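Local coordinates for protein glucose-1-phosphate uridylyltransferase (PDB 2UX8) that probably makes UDP-glucose and diphosphate from UTP and glucose 1-phosphate, the sugar phosphate it is seen to bind, at residues 152-157 with 213-218; 163-168 with 253-258; 78-83 with 100-105. All blocks are in the same frame, centred on the assembly; numbering follows the deposited sequence.

Overall arrangement
Interactions 1 and 2 belong to one packing unit, their centres about 6 Å apart: helix 150-161 lies against strand 215-218 in interaction 1, and strand 164-170, which follows that helix in the chain, pairs with strand 252-256 in interaction 2. Strands 215-218 and 164-170 are neighbours in the large mixed sheet, and glucose 1-phosphate binds close by. The two contacts cross along the chain, whereas interaction 3 closes before either opens. Its centre is about 26 Å from that of interaction 1 and about 31 Å from that of interaction 2. It lies away from the sugar site and joins two loops that meet other subunits of the tetramer.

Interaction 1 (152-157 with 213-218); sequences KQMVDA and IGRYIL. With G1P (1-O-phosphono-alpha-D-glucopyranose), chain K.
Met-154 reaches from helix 150-161 to Arg-215, the two side chains crossing at about a right angle. Its CG is anti to the carbonyl carbon, chi2 keeps the chain extended (-179°), and a bend at chi3 (79°) sets CE beside the strand backbone. SD lies 3.7 Å from Arg-215 CB, and CE is 3.6 Å from Arg-215 O and 4.2 Å from Tyr-216 CA. Long, pliant and without a polar end, methionine suits the span between helix and strand. Ile-217 fills the next place, its CD1 4.1 Å from Met-154 CB and 4.0 Å from Val-155 N. Helix and strand, with axes 9.4 Å apart and 30° from parallel, pack as a helix layer on the sheet of the alpha/beta GT-A nucleotidyltransferase fold. An alanine in place of Met-154 would probably open a gap beside Arg-215 CB and the neighbouring strand backbone, leaving the arginine stem less firmly held. Beyond that stem the arginine chain leads away from the helix to a salt bridge with Glu-54. Tyr-216 starts away from the helix, and its OH comes to 3.7 Å from C2 of glucose 1-phosphate, in a pocket where Glu-199, Val-212 and Gly-180 hydrogen-bond the ligand.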
loop_
_atom_site.group_PDB
_atom_site.type_symbol
_atom_site.label_atom_id
_atom_site.label_comp_id
_atom_site.label_asym_id
_atom_site.label_seq_id
_atom_site.Cartn_x
_atom_site.Cartn_y
_atom_site.Cartn_z
ATOM N N LYS C 152 9.721 29.543 -11.967
ATOM C CA LYS C 152 10.986 30.195 -12.272
ATOM C C LYS C 152 10.736 31.665 -12.610
ATOM O O LYS C 152 11.442 32.538 -12.123
ATOM C CB LYS C 152 11.699 29.505 -13.438
ATOM C CG LYS C 152 13.034 30.158 -13.793
ATOM C CD LYS C 152 13.976 30.145 -12.591
ATOM C CE LYS C 152 15.097 31.172 -12.708
ATOM N NZ LYS C 152 15.942 30.966 -13.905
ATOM N N GLN C 153 9.729 31.940 -13.433
ATOM C CA GLN C 153 9.410 33.319 -13.778
ATOM C C GLN C 153 9.102 34.084 -12.501
ATOM O O GLN C 153 9.515 35.231 -12.332
ATOM C CB GLN C 153 8.201 33.379 -14.709
ATOM C CG GLN C 153 8.411 32.634 -16.012
ATOM C CD GLN C 153 7.277 32.818 -17.001
ATOM O OE1 GLN C 153 7.179 32.089 -17.982
ATOM N NE2 GLN C 153 6.422 33.797 -16.753
ATOM N N MET C 154 8.392 33.431 -11.591
ATOM C CA MET C 154 8.018 34.049 -10.329
ATOM C C MET C 154 9.191 34.314 -9.411
ATOM O O MET C 154 9.263 35.373 -8.773
ATOM C CB MET C 154 6.992 33.188 -9.602
ATOM C CG MET C 154 5.578 33.437 -10.072
ATOM S SD MET C 154 4.380 32.448 -9.203
ATOM C CE MET C 154 4.216 33.332 -7.689
ATOM N N VAL C 155 10.108 33.356 -9.335
ATOM C CA VAL C 155 11.277 33.515 -8.480
ATOM C C VAL C 155 12.151 34.648 -9.042
ATOM O O VAL C 155 12.791 35.392 -8.294
ATOM C CB VAL C 155 12.082 32.188 -8.377
ATOM C CG1 VAL C 155 12.719 31.864 -9.691
ATOM C CG2 VAL C 155 13.134 32.299 -7.309
ATOM N N ASP C 156 12.157 34.782 -10.362
ATOM C CA ASP C 156 12.915 35.837 -11.025
ATOM C C ASP C 156 12.449 37.193 -10.518
ATOM O O ASP C 156 13.258 38.084 -10.254
ATOM C CB ASP C 156 12.713 35.762 -12.541
ATOM C CG ASP C 156 13.624 34.744 -13.201
ATOM O OD1 ASP C 156 13.365 34.354 -14.363
ATOM O OD2 ASP C 156 14.617 34.334 -12.564
ATOM N N ALA C 157 11.136 37.348 -10.395
ATOM C CA ALA C 157 10.558 38.589 -9.899
ATOM C C ALA C 157 10.746 38.695 -8.399
ATOM O O ALA C 157 10.781 39.788 -7.856
ATOM C CB ALA C 157 9.075 38.654 -10.224
ATOM N N ILE C 213 -3.986 32.237 -9.020
ATOM C CA ILE C 213 -3.762 30.927 -9.615
ATOM C C ILE C 213 -2.878 30.129 -8.661
ATOM O O ILE C 213 -2.146 30.708 -7.871
ATOM C CB ILE C 213 -3.095 31.046 -11.010
ATOM C CG1 ILE C 213 -4.018 31.818 -11.958
ATOM C CG2 ILE C 213 -2.795 29.662 -11.574
ATOM C CD1 ILE C 213 -5.430 31.296 -12.014
ATOM N N GLY C 214 -2.953 28.806 -8.742
ATOM C CA GLY C 214 -2.195 27.937 -7.853
ATOM C C GLY C 214 -0.677 27.945 -7.823
ATOM O O GLY C 214 -0.042 26.888 -7.839
ATOM N N ARG C 215 -0.088 29.129 -7.766
ATOM C CA ARG C 215 1.367 29.285 -7.703
ATOM C C ARG C 215 1.640 30.414 -6.698
ATOM O O ARG C 215 1.222 31.551 -6.917
ATOM C CB ARG C 215 1.921 29.632 -9.093
ATOM C CG ARG C 215 2.804 28.554 -9.741
ATOM C CD ARG C 215 2.175 27.176 -9.667
ATOM N NE ARG C 215 2.687 26.240 -10.659
ATOM C CZ ARG C 215 2.024 25.141 -11.018
ATOM N NH1 ARG C 215 0.862 24.878 -10.453
ATOM N NH2 ARG C 215 2.489 24.326 -11.962
ATOM N N TYR C 216 2.311 30.092 -5.589
ATOM C CA TYR C 216 2.602 31.083 -4.554
ATOM C C TYR C 216 4.041 31.055 -4.045
ATOM O O TYR C 216 4.732 30.033 -4.097
ATOM C CB TYR C 216 1.723 30.879 -3.310
ATOM C CG TYR C 216 0.235 30.664 -3.513
ATOM C CD1 TYR C 216 -0.254 29.542 -4.188
ATOM C CD2 TYR C 216 -0.692 31.539 -2.947
ATOM C CE1 TYR C 216 -1.625 29.301 -4.286
ATOM C CE2 TYR C 216 -2.060 31.305 -3.043
ATOM C CZ TYR C 216 -2.517 30.188 -3.708
ATOM O OH TYR C 216 -3.869 29.962 -3.774
ATOM N N ILE C 217 4.472 32.205 -3.537
ATOM C CA ILE C 217 5.773 32.367 -2.904
ATOM C C ILE C 217 5.409 33.208 -1.699
ATOM O O ILE C 217 5.071 34.376 -1.837
ATOM C CB ILE C 217 6.760 33.140 -3.753
ATOM C CG1 ILE C 217 7.235 32.265 -4.906
ATOM C CG2 ILE C 217 7.936 33.582 -2.889
ATOM C CD1 ILE C 217 8.376 32.854 -5.711
ATOM N N LEU C 218 5.460 32.612 -0.519
ATOM C CA LEU C 218 5.067 33.312 0.691
ATOM C C LEU C 218 6.145 33.460 1.745
ATOM O O LEU C 218 7.081 32.673 1.813
ATOM C CB LEU C 218 3.872 32.595 1.302
ATOM C CG LEU C 218 2.723 32.525 0.316
ATOM C CD1 LEU C 218 1.775 31.452 0.753
ATOM C CD2 LEU C 218 2.031 33.894 0.210
HETATM C C1 G1P K . -7.632 28.052 -4.246
HETATM C C2 G1P K . -7.555 29.454 -3.610
HETATM C C3 G1P K . -8.206 30.465 -4.570
HETATM C C4 G1P K . -7.420 30.442 -5.877
HETATM C C5 G1P K . -7.493 29.013 -6.460
HETATM C C6 G1P K . -6.690 28.961 -7.769
HETATM O O1 G1P K . -9.021 27.684 -4.407
HETATM O O2 G1P K . -8.259 29.441 -2.369
HETATM O O3 G1P K . -8.143 31.767 -4.006
HETATM O O4 G1P K . -8.002 31.373 -6.789
HETATM O O5 G1P K . -6.916 28.059 -5.523
HETATM O O6 G1P K . -6.732 27.647 -8.330
HETATM P P G1P K . -9.145 26.140 -4.892
HETATM O O1P G1P K . -8.474 25.230 -3.930
HETATM O O2P G1P K . -10.695 25.758 -5.024
HETATM O O3P G1P K . -8.467 25.962 -6.344
#

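Interaction 2 (163-168 with 253-258); sequences GNLICA and HGVTFQ
Leu-165 and Val-255 meet methyl to methyl, with Leu-165 CD2 3.5 Å from Val-255 CG2. Val-255 CG2, anti to the carbonyl carbon, is the branch that meets the leucine, and the two branched chains cross obliquely. Next to them Cys-167 SG, anti to its own N (chi1 -172°), lies between Val-255 O and Phe-257 CB, 4.0 Å from the latter; a small, weakly polar thiol fits this buried place. On the other face Ile-166 lays CG1 near the carbonyl of His-253 and the CA of Gly-254. Ala-168 CB approaches Gly-254 CA to 4.2 Å. A side chain on the glycine would point to this same face, and its CB would come up close against that of Ala-168, which suits a glycine here.

The backbones beneath form a parallel pair of beta strands in the mixed sheet of the GT-A fold. His-253 donates its N to Asn-164 O (3.0 Å) and accepts Ile-166 N at its own O, spanning Leu-165. Val-255 does likewise around Cys-167, donating to Ile-166 O (2.7 Å) and accepting from Ala-168 N (2.7 Å). Supplementing these bonds, Leu-165 CA makes a CA-H...O contact of 3.3 Å with His-253 O.

Strand 164-170 has antiparallel neighbours beyond this pair, Leu-165 bonding to Ile-217 and Cys-167 to Ile-213 and Arg-215, while strand 191-198 continues the sheet past strand 252-256. Helix 150-161 meets the face of Leu-165 and His-253 through Tyr-158 and Val-161. On the opposite face Ile-166 packs on Tyr-216 and Val-212, residues that bind glucose 1-phosphate, and thus lies in the second shell behind that site.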
loop_
_atom_site.group_PDB
_atom_site.type_symbol
_atom_site.label_atom_id
_atom_site.label_comp_id
_atom_site.label_asym_id
_atom_site.label_seq_id
_atom_site.Cartn_x
_atom_site.Cartn_y
_atom_site.Cartn_z
ATOM N N GLY C 163 9.211 39.804 -0.700
ATOM C CA GLY C 163 7.849 39.744 -0.187
ATOM C C GLY C 163 7.042 38.535 -0.643
ATOM O O GLY C 163 7.576 37.439 -0.759
ATOM N N ASN C 164 5.755 38.743 -0.910
ATOM C CA ASN C 164 4.876 37.666 -1.337
ATOM C C ASN C 164 4.426 37.837 -2.782
ATOM O O ASN C 164 4.155 38.948 -3.231
ATOM C CB ASN C 164 3.652 37.602 -0.418
ATOM C CG ASN C 164 4.022 37.708 1.053
ATOM O OD1 ASN C 164 4.058 38.803 1.618
ATOM N ND2 ASN C 164 4.316 36.571 1.676
ATOM N N LEU C 165 4.358 36.729 -3.511
ATOM C CA LEU C 165 3.934 36.761 -4.899
ATOM C C LEU C 165 2.957 35.631 -5.189
ATOM O O LEU C 165 2.986 34.576 -4.547
ATOM C CB LEU C 165 5.132 36.630 -5.844
ATOM C CG LEU C 165 6.235 37.691 -5.869
ATOM C CD1 LEU C 165 7.292 37.337 -4.850
ATOM C CD2 LEU C 165 6.875 37.739 -7.247
ATOM N N ILE C 166 2.091 35.864 -6.168
ATOM C CA ILE C 166 1.111 34.877 -6.585
ATOM C C ILE C 166 0.905 35.026 -8.078
ATOM O O ILE C 166 1.085 36.104 -8.628
ATOM C CB ILE C 166 -0.243 35.084 -5.880
ATOM C CG1 ILE C 166 -0.680 36.541 -6.028
ATOM C CG2 ILE C 166 -0.138 34.688 -4.411
ATOM C CD1 ILE C 166 -2.064 36.828 -5.502
ATOM N N CYS C 167 0.541 33.940 -8.740
ATOM C CA CYS C 167 0.298 33.995 -10.170
ATOM C C CYS C 167 -1.089 34.593 -10.381
ATOM O O CYS C 167 -2.059 34.191 -9.733
ATOM C CB CYS C 167 0.361 32.600 -10.775
ATOM S SG CYS C 167 0.286 32.619 -12.556
ATOM N N ALA C 168 -1.179 35.565 -11.283
ATOM C CA ALA C 168 -2.446 36.224 -11.563
ATOM C C ALA C 168 -2.842 36.026 -13.009
ATOM O O ALA C 168 -1.985 35.941 -13.896
ATOM C CB ALA C 168 -2.348 37.709 -11.239
ATOM N N HIS C 253 2.820 41.191 -4.740
ATOM C CA HIS C 253 2.548 41.359 -6.157
ATOM C C HIS C 253 1.952 40.149 -6.848
ATOM O O HIS C 253 2.140 39.006 -6.425
ATOM C CB HIS C 253 3.837 41.728 -6.875
ATOM C CG HIS C 253 4.536 42.904 -6.279
ATOM N ND1 HIS C 253 4.103 44.197 -6.463
ATOM C CD2 HIS C 253 5.621 42.980 -5.475
ATOM C CE1 HIS C 253 4.893 45.020 -5.798
ATOM N NE2 HIS C 253 5.821 44.306 -5.190
ATOM N N GLY C 254 1.235 40.429 -7.930
ATOM C CA GLY C 254 0.641 39.383 -8.728
ATOM C C GLY C 254 1.549 39.254 -9.931
ATOM O O GLY C 254 2.013 40.259 -10.462
ATOM N N VAL C 255 1.822 38.025 -10.349
ATOM C CA VAL C 255 2.678 37.792 -11.498
ATOM C C VAL C 255 1.881 37.158 -12.631
ATOM O O VAL C 255 1.146 36.199 -12.417
ATOM C CB VAL C 255 3.838 36.860 -11.133
ATOM C CG1 VAL C 255 4.769 36.717 -12.312
ATOM C CG2 VAL C 255 4.580 37.405 -9.921
ATOM N N THR C 256 2.006 37.704 -13.834
ATOM C CA THR C 256 1.300 37.133 -14.965
ATOM C C THR C 256 2.280 36.207 -15.679
ATOM O O THR C 256 3.424 36.570 -15.953
ATOM C CB THR C 256 0.755 38.222 -15.910
ATOM O OG1 THR C 256 1.808 39.112 -16.274
ATOM C CG2 THR C 256 -0.343 39.013 -15.221
ATOM N N PHE C 257 1.812 34.998 -15.945
ATOM C CA PHE C 257 2.609 33.960 -16.567
ATOM C C PHE C 257 2.805 34.090 -18.072
ATOM O O PHE C 257 1.853 34.302 -18.817
ATOM C CB PHE C 257 1.976 32.604 -16.227
ATOM C CG PHE C 257 2.689 31.430 -16.818
ATOM C CD1 PHE C 257 4.064 31.271 -16.645
ATOM C CD2 PHE C 257 1.979 30.461 -17.519
ATOM C CE1 PHE C 257 4.725 30.155 -17.161
ATOM C CE2 PHE C 257 2.617 29.342 -18.040
ATOM C CZ PHE C 257 3.998 29.182 -17.862
ATOM N N GLN C 258 4.057 33.953 -18.502
ATOM C CA GLN C 258 4.414 34.019 -19.913
ATOM C C GLN C 258 4.233 32.612 -20.466
ATOM O O GLN C 258 5.201 31.869 -20.668
ATOM C CB GLN C 258 5.869 34.432 -20.056
ATOM C CG GLN C 258 6.247 35.552 -19.134
ATOM C CD GLN C 258 6.009 36.903 -19.742
ATOM O OE1 GLN C 258 6.957 37.586 -20.118
ATOM N NE2 GLN C 258 4.745 37.301 -19.854
#

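Interaction 3 (78-83 with 100-105); sequences FDIAYE and GTRLKP
Phe-78 and Arg-102 bring the two segments together, their CA atoms 4.9 Å apart, yet no hydrogen bond joins the segments. In its place Phe-78 CA makes a CA-H...O contact of 3.2 Å with Thr-101 O (153° at the hydrogen). Residues 78-83 run in a short connection from helix 72-77 into helix 82-89, with Ala-81 at the N-cap position and at the centre of an inverse gamma turn. Residues 100-105 belong to the loop that leads to strand 108-112. Within it Gly-100 has a positive phi (97°), and a CB there would collide with the carbonyl O of the residue before, a reason for glycine at this place.

The carbonyl of Thr-101 also sits obliquely by the Phe-78 ring, 3.4 Å from CD2. The ring itself belongs to the core: it meets Phe-65 edge-to-face and is lined by helix 47-57 and strand 108-112, a setting that suits a large, wholly apolar side chain. This contact thus ties two loops to the edge of the alpha/beta core of the nucleotidyltransferase fold, where subunits of the tetramer meet. Arg-102 sends CG anti to its backbone N (chi1 -154°), and CG passes 3.8 Å from Phe-78 O. CD lies beside Ile-80 CG1; beyond it the chain bends at chi3, and NH1 comes near both CG1 and CD1 of Ile-80. The long arginine lays its methylenes against the isoleucine, and its side chain also packs on Gln-114 of the second subunit.

Asp-79 points away from this loop; its OD1 accepts a weak bond from Ile-80 N (2.9 Å), and its OD2 forms a salt bridge with Arg-112 of the second subunit. Lys-33 of the third subunit hydrogen-bonds both Asp-79 O and Thr-101 OG1, bridging the two segments, while Thr-101 OG1 is also bonded to Leu-98 O.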
loop_
_atom_site.group_PDB
_atom_site.type_symbol
_atom_site.label_atom_id
_atom_site.label_comp_id
_atom_site.label_asym_id
_atom_site.label_seq_id
_atom_site.Cartn_x
_atom_site.Cartn_y
_atom_site.Cartn_z
ATOM N N PHE C 78 8.427 8.903 -6.734
ATOM C CA PHE C 78 9.658 9.650 -6.529
ATOM C C PHE C 78 10.734 8.890 -5.782
ATOM O O PHE C 78 11.594 9.482 -5.137
ATOM C CB PHE C 78 9.370 10.970 -5.811
ATOM C CG PHE C 78 8.542 11.927 -6.617
ATOM C CD1 PHE C 78 7.158 11.928 -6.519
ATOM C CD2 PHE C 78 9.150 12.813 -7.503
ATOM C CE1 PHE C 78 6.380 12.799 -7.297
ATOM C CE2 PHE C 78 8.389 13.684 -8.283
ATOM C CZ PHE C 78 6.998 13.677 -8.180
ATOM N N ASP C 79 10.693 7.573 -5.876
ATOM C CA ASP C 79 11.686 6.746 -5.215
ATOM C C ASP C 79 12.250 5.831 -6.302
ATOM O O ASP C 79 11.809 5.875 -7.448
ATOM C CB ASP C 79 11.002 5.941 -4.097
ATOM C CG ASP C 79 11.983 5.402 -3.070
ATOM O OD1 ASP C 79 13.188 5.723 -3.153
ATOM O OD2 ASP C 79 11.544 4.657 -2.169
ATOM N N ILE C 80 13.228 5.012 -5.963
ATOM C CA ILE C 80 13.783 4.101 -6.946
ATOM C C ILE C 80 12.783 2.983 -7.225
ATOM O O ILE C 80 12.259 2.360 -6.301
ATOM C CB ILE C 80 15.087 3.503 -6.436
ATOM C CG1 ILE C 80 16.105 4.628 -6.246
ATOM C CG2 ILE C 80 15.574 2.432 -7.388
ATOM C CD1 ILE C 80 17.419 4.183 -5.675
ATOM N N ALA C 81 12.500 2.755 -8.501
ATOM C CA ALA C 81 11.582 1.703 -8.913
ATOM C C ALA C 81 12.489 0.510 -9.175
ATOM O O ALA C 81 12.813 0.180 -10.321
ATOM C CB ALA C 81 10.856 2.116 -10.174
ATOM N N TYR C 82 12.902 -0.125 -8.089
ATOM C CA TYR C 82 13.819 -1.245 -8.145
ATOM C C TYR C 82 13.650 -2.279 -9.256
ATOM O O TYR C 82 14.537 -2.424 -10.095
ATOM C CB TYR C 82 13.849 -1.949 -6.795
ATOM C CG TYR C 82 15.148 -2.658 -6.562
ATOM C CD1 TYR C 82 16.252 -1.976 -6.064
ATOM C CD2 TYR C 82 15.299 -3.996 -6.908
ATOM C CE1 TYR C 82 17.484 -2.613 -5.921
ATOM C CE2 TYR C 82 16.527 -4.645 -6.771
ATOM C CZ TYR C 82 17.614 -3.947 -6.277
ATOM O OH TYR C 82 18.829 -4.579 -6.143
ATOM N N GLU C 83 12.534 -2.998 -9.280
ATOM C CA GLU C 83 12.339 -4.025 -10.301
ATOM C C GLU C 83 12.289 -3.457 -11.709
ATOM O O GLU C 83 12.801 -4.065 -12.650
ATOM C CB GLU C 83 11.072 -4.836 -10.025
ATOM C CG GLU C 83 10.931 -6.058 -10.919
ATOM C CD GLU C 83 9.733 -6.906 -10.559
ATOM O OE1 GLU C 83 9.581 -7.220 -9.365
ATOM O OE2 GLU C 83 8.947 -7.265 -11.462
ATOM N N GLY C 100 14.878 12.935 -13.369
ATOM C CA GLY C 100 14.047 13.934 -12.727
ATOM C C GLY C 100 12.925 13.350 -11.890
ATOM O O GLY C 100 12.193 14.079 -11.223
ATOM N N THR C 101 12.778 12.031 -11.922
ATOM C CA THR C 101 11.733 11.395 -11.141
ATOM C C THR C 101 12.247 11.087 -9.758
ATOM O O THR C 101 11.483 10.717 -8.877
ATOM C CB THR C 101 11.250 10.073 -11.748
ATOM O OG1 THR C 101 12.343 9.158 -11.840
ATOM C CG2 THR C 101 10.662 10.296 -13.111
ATOM N N ARG C 102 13.547 11.233 -9.558
ATOM C CA ARG C 102 14.096 10.940 -8.253
ATOM C C ARG C 102 15.041 12.037 -7.826
ATOM O O ARG C 102 15.946 12.397 -8.567
ATOM C CB ARG C 102 14.836 9.616 -8.295
ATOM C CG ARG C 102 14.908 8.916 -6.973
ATOM C CD ARG C 102 15.857 7.761 -7.085
ATOM N NE ARG C 102 17.225 8.241 -7.220
ATOM C CZ ARG C 102 18.232 7.511 -7.678
ATOM N NH1 ARG C 102 18.032 6.261 -8.055
ATOM N NH2 ARG C 102 19.445 8.030 -7.749
ATOM N N LEU C 103 14.819 12.574 -6.634
ATOM C CA LEU C 103 15.679 13.620 -6.108
ATOM C C LEU C 103 16.637 13.012 -5.095
ATOM O O LEU C 103 16.608 11.805 -4.849
ATOM C CB LEU C 103 14.840 14.713 -5.445
ATOM C CG LEU C 103 14.422 15.922 -6.296
ATOM C CD1 LEU C 103 13.667 15.495 -7.522
ATOM C CD2 LEU C 103 13.561 16.839 -5.455
ATOM N N LYS C 104 17.496 13.846 -4.525
ATOM C CA LYS C 104 18.442 13.393 -3.514
ATOM C C LYS C 104 17.652 12.944 -2.290
ATOM O O LYS C 104 16.603 13.517 -1.974
ATOM C CB LYS C 104 19.353 14.540 -3.116
ATOM C CG LYS C 104 20.799 14.342 -3.438
ATOM C CD LYS C 104 21.530 15.645 -3.252
ATOM C CE LYS C 104 23.021 15.469 -3.385
ATOM N NZ LYS C 104 23.697 16.792 -3.401
ATOM N N PRO C 105 18.136 11.913 -1.580
ATOM C CA PRO C 105 17.415 11.446 -0.393
ATOM C C PRO C 105 17.183 12.589 0.597
ATOM O O PRO C 105 18.097 13.359 0.898
ATOM C CB PRO C 105 18.335 10.362 0.164
ATOM C CG PRO C 105 18.970 9.808 -1.072
ATOM C CD PRO C 105 19.298 11.053 -1.863
#